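Local coordinates for protein bacterial leucyl aminopeptidase (Legionella pneumophila, PDB 6ESL) that probably removes N-terminal amino acids from peptides as a secreted, zinc-dependent M28-family aminopeptidase of a pathogenic bacterium, at residues Q25-A31 and E43-K48. Sequence-based numbering, arbitrary orientation.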
ATOM      1  N   GLN B  25      -9.807 -17.478  17.879  1.00 33.13           N
ATOM      2  CA  GLN B  25      -8.414 -17.150  17.664  1.00 33.48           C
ATOM      3  C   GLN B  25      -8.209 -15.707  18.133  1.00 33.86           C
ATOM      4  O   GLN B  25      -8.892 -14.815  17.618  1.00 31.83           O
ATOM      5  CB  GLN B  25      -7.921 -17.329  16.272  1.00 33.09           C
ATOM      6  CG  GLN B  25      -6.423 -17.178  16.126  1.00 34.46           C
ATOM      7  CD  GLN B  25      -5.874 -17.668  14.763  1.00 34.78           C
ATOM      8  OE1 GLN B  25      -4.922 -17.099  14.215  1.00 37.97           O
ATOM      9  NE2 GLN B  25      -6.529 -18.674  14.192  1.00 34.87           N
ATOM     10  N   VAL B  26      -7.342 -15.553  19.158  1.00 33.85           N
ATOM     11  CA  VAL B  26      -7.160 -14.314  19.870  1.00 35.44           C
ATOM     12  C   VAL B  26      -5.674 -13.873  19.806  1.00 35.05           C
ATOM     13  O   VAL B  26      -4.757 -14.683  20.130  1.00 36.25           O
ATOM     14  CB  VAL B  26      -7.646 -14.510  21.284  1.00 39.00           C
ATOM     15  CG1 VAL B  26      -7.679 -13.215  22.068  1.00 42.17           C
ATOM     16  CG2 VAL B  26      -9.076 -15.040  21.314  1.00 40.79           C
ATOM     17  N   PRO B  27      -5.421 -12.615  19.462  1.00 34.91           N
ATOM     18  CA  PRO B  27      -4.032 -12.087  19.615  1.00 35.78           C
ATOM     19  C   PRO B  27      -3.520 -12.166  21.032  1.00 36.94           C
ATOM     20  O   PRO B  27      -4.278 -11.999  22.024  1.00 36.03           O
ATOM     21  CB  PRO B  27      -4.171 -10.584  19.211  1.00 34.99           C
ATOM     22  CG  PRO B  27      -5.511 -10.497  18.547  1.00 33.87           C
ATOM     23  CD  PRO B  27      -6.380 -11.561  19.077  1.00 33.98           C
ATOM     24  N   GLN B  28      -2.216 -12.442  21.168  1.00 40.15           N
ATOM     25  CA  GLN B  28      -1.597 -12.495  22.558  1.00 43.20           C
ATOM     26  C   GLN B  28      -1.934 -11.294  23.457  1.00 41.77           C
ATOM     27  O   GLN B  28      -2.252 -11.479  24.643  1.00 42.36           O
ATOM     28  CB  GLN B  28      -0.058 -12.706  22.522  1.00 46.16           C
ATOM     29  CG  GLN B  28       0.348 -14.091  22.048  1.00 49.12           C
ATOM     30  CD  GLN B  28       0.156 -15.239  23.061  1.00 52.68           C
ATOM     31  OE1 GLN B  28      -0.353 -15.044  24.185  1.00 55.27           O
ATOM     32  NE2 GLN B  28       0.553 -16.435  22.643  1.00 53.18           N
ATOM     33  N   CYS B  29      -1.941 -10.116  22.853  1.00 40.53           N
ATOM     34  CA  CYS B  29      -2.152  -8.890  23.620  1.00 42.30           C
ATOM     35  C   CYS B  29      -3.510  -8.898  24.267  1.00 41.93           C
ATOM     36  O   CYS B  29      -3.640  -8.543  25.384  1.00 42.98           O
ATOM     37  CB  CYS B  29      -2.006  -7.660  22.744  1.00 41.22           C
ATOM     38  SG  CYS B  29      -3.103  -7.519  21.276  1.00 43.11           S
ATOM     39  N   LEU B  30      -4.537  -9.355  23.528  1.00 39.85           N
ATOM     40  CA  LEU B  30      -5.888  -9.512  24.114  1.00 39.69           C
ATOM     41  C   LEU B  30      -6.008 -10.715  25.022  1.00 39.24           C
ATOM     42  O   LEU B  30      -6.644 -10.659  26.113  1.00 40.57           O
ATOM     43  CB  LEU B  30      -6.887  -9.595  22.948  1.00 39.61           C
ATOM     44  CG  LEU B  30      -8.382  -9.746  23.333  1.00 40.22           C
ATOM     45  CD1 LEU B  30      -8.906  -8.695  24.330  1.00 41.32           C
ATOM     46  CD2 LEU B  30      -9.140  -9.665  22.068  1.00 38.80           C
ATOM     47  N   ALA B  31      -5.423 -11.835  24.600  1.00 39.63           N
ATOM     48  CA  ALA B  31      -5.459 -13.077  25.407  1.00 41.88           C
ATOM     49  C   ALA B  31      -4.956 -12.843  26.815  1.00 44.34           C
ATOM     50  O   ALA B  31      -5.519 -13.377  27.771  1.00 45.61           O
ATOM     51  CB  ALA B  31      -4.653 -14.194  24.740  1.00 42.19           C
ATOM     52  N   GLU B  43      -1.368 -22.460  20.957  1.00 52.85           N
ATOM     53  CA  GLU B  43      -0.776 -21.157  20.951  1.00 53.11           C
ATOM     54  C   GLU B  43       0.553 -21.083  20.300  1.00 54.14           C
ATOM     55  O   GLU B  43       1.283 -22.037  20.214  1.00 59.09           O
ATOM     56  CB  GLU B  43      -0.764 -20.492  22.307  1.00 56.25           C
ATOM     57  CG  GLU B  43       0.150 -21.045  23.351  1.00 59.79           C
ATOM     58  CD  GLU B  43       0.176 -20.161  24.571  1.00 61.14           C
ATOM     59  OE1 GLU B  43       0.781 -19.065  24.510  1.00 63.90           O
ATOM     60  OE2 GLU B  43      -0.409 -20.557  25.569  1.00 60.24           O
ATOM     61  N   ASN B  44       0.850 -19.903  19.831  1.00 53.27           N
ATOM     62  CA  ASN B  44       2.106 -19.607  19.217  1.00 53.66           C
ATOM     63  C   ASN B  44       2.553 -18.243  19.650  1.00 52.93           C
ATOM     64  O   ASN B  44       2.003 -17.661  20.543  1.00 51.06           O
ATOM     65  CB  ASN B  44       2.129 -19.863  17.708  1.00 53.19           C
ATOM     66  CG  ASN B  44       1.259 -18.922  16.920  1.00 53.62           C
ATOM     67  OD1 ASN B  44       0.802 -17.931  17.417  1.00 54.20           O
ATOM     68  ND2 ASN B  44       1.055 -19.239  15.672  1.00 50.30           N
ATOM     69  N   LYS B  45       3.580 -17.726  19.024  1.00 55.91           N
ATOM     70  CA  LYS B  45       4.106 -16.446  19.417  1.00 60.53           C
ATOM     71  C   LYS B  45       3.093 -15.309  19.343  1.00 56.70           C
ATOM     72  O   LYS B  45       3.089 -14.455  20.178  1.00 55.60           O
ATOM     73  CB  LYS B  45       5.308 -16.133  18.542  1.00 64.40           C
ATOM     74  CG  LYS B  45       6.506 -17.020  18.740  1.00 70.50           C
ATOM     75  CD  LYS B  45       7.652 -16.661  17.817  1.00 78.43           C
ATOM     76  CE  LYS B  45       8.882 -17.541  18.027  1.00 83.44           C
ATOM     77  NZ  LYS B  45      10.028 -17.249  17.133  1.00 84.65           N
ATOM     78  N   GLU B  46       2.253 -15.295  18.330  1.00 55.23           N
ATOM     79  CA  GLU B  46       1.277 -14.239  18.182  1.00 53.92           C
ATOM     80  C   GLU B  46      -0.177 -14.449  18.617  1.00 48.06           C
ATOM     81  O   GLU B  46      -0.883 -13.507  18.844  1.00 44.00           O
ATOM     82  CB  GLU B  46       1.251 -13.882  16.713  1.00 57.96           C
ATOM     83  CG  GLU B  46       2.539 -13.289  16.204  1.00 67.77           C
ATOM     84  CD  GLU B  46       2.951 -12.030  16.951  1.00 76.60           C
ATOM     85  OE1 GLU B  46       2.086 -11.207  17.271  1.00 81.96           O
ATOM     86  OE2 GLU B  46       4.145 -11.862  17.221  1.00 82.70           O
ATOM     87  N   PHE B  47      -0.568 -15.683  18.814  1.00 44.68           N
ATOM     88  CA  PHE B  47      -1.993 -16.058  18.994  1.00 43.56           C
ATOM     89  C   PHE B  47      -2.181 -17.183  19.947  1.00 43.81           C
ATOM     90  O   PHE B  47      -1.308 -18.096  20.079  1.00 44.07           O
ATOM     91  CB  PHE B  47      -2.711 -16.532  17.686  1.00 43.80           C
ATOM     92  CG  PHE B  47      -2.751 -15.543  16.585  1.00 42.31           C
ATOM     93  CD1 PHE B  47      -3.675 -14.518  16.593  1.00 41.38           C
ATOM     94  CD2 PHE B  47      -1.885 -15.653  15.511  1.00 43.30           C
ATOM     95  CE1 PHE B  47      -3.700 -13.589  15.585  1.00 39.83           C
ATOM     96  CE2 PHE B  47      -1.896 -14.741  14.467  1.00 42.04           C
ATOM     97  CZ  PHE B  47      -2.819 -13.677  14.509  1.00 42.03           C
ATOM     98  N   LYS B  48      -3.328 -17.145  20.613  1.00 41.78           N
ATOM     99  CA  LYS B  48      -3.894 -18.318  21.244  1.00 40.74           C
ATOM    100  C   LYS B  48      -5.201 -18.670  20.492  1.00 40.04           C
ATOM    101  O   LYS B  48      -5.897 -17.789  20.044  1.00 38.45           O
ATOM    102  CB  LYS B  48      -4.267 -18.079  22.696  1.00 41.35           C
ATOM    103  CG  LYS B  48      -3.034 -17.775  23.548  1.00 42.69           C
ATOM    104  CD  LYS B  48      -3.298 -17.841  25.010  1.00 43.82           C
ATOM    105  CE  LYS B  48      -2.019 -17.381  25.715  1.00 44.73           C
ATOM    106  NZ  LYS B  48      -2.340 -17.312  27.113  1.00 46.11           N
TER
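Start with the antiparallel pairing of strands 21-27 and 47-53, neighbours in a small four-stranded sheet that stands apart from the zinc-bearing part of its own chain. Val26 and Lys48 form a hydrogen-bonded pair, Val26 N to Lys48 O at 2.8 Å and Lys48 N to Val26 O at 2.9 Å, and their side chains share one face. The chain then turns at Pro27, the N-cap of the short helix 28-31. Beyond the non-hydrogen-bonded pair Pro27-Phe47, Gln28 N donates to Glu46 O at 2.9 Å, fastening the first residue of the helix to the turn. Gln28 does the most here: with chi1 and chi2 both m, its side chain folds back across the 44-47 turn, where Asn44 OD1 accepts from Phe47 N as an Asx motif. Cys29, in the same helix, is tied by a disulfide to Cys69. On the other side of the strands, the extended t,t side chain of Gln25 lays OE1 over one face of the Phe47 ring, 3.6 Å from Phe47 CG; Tyr331 of the second subunit also meets this ring. Lys48, m at chi1 and then extended, brings CD to 3.9 Å from Ala31 CB. Gln28 NE2 finishes the join, donating to Asn44 O at 2.8 Å and to Glu43 OE1 at 3.2 Å.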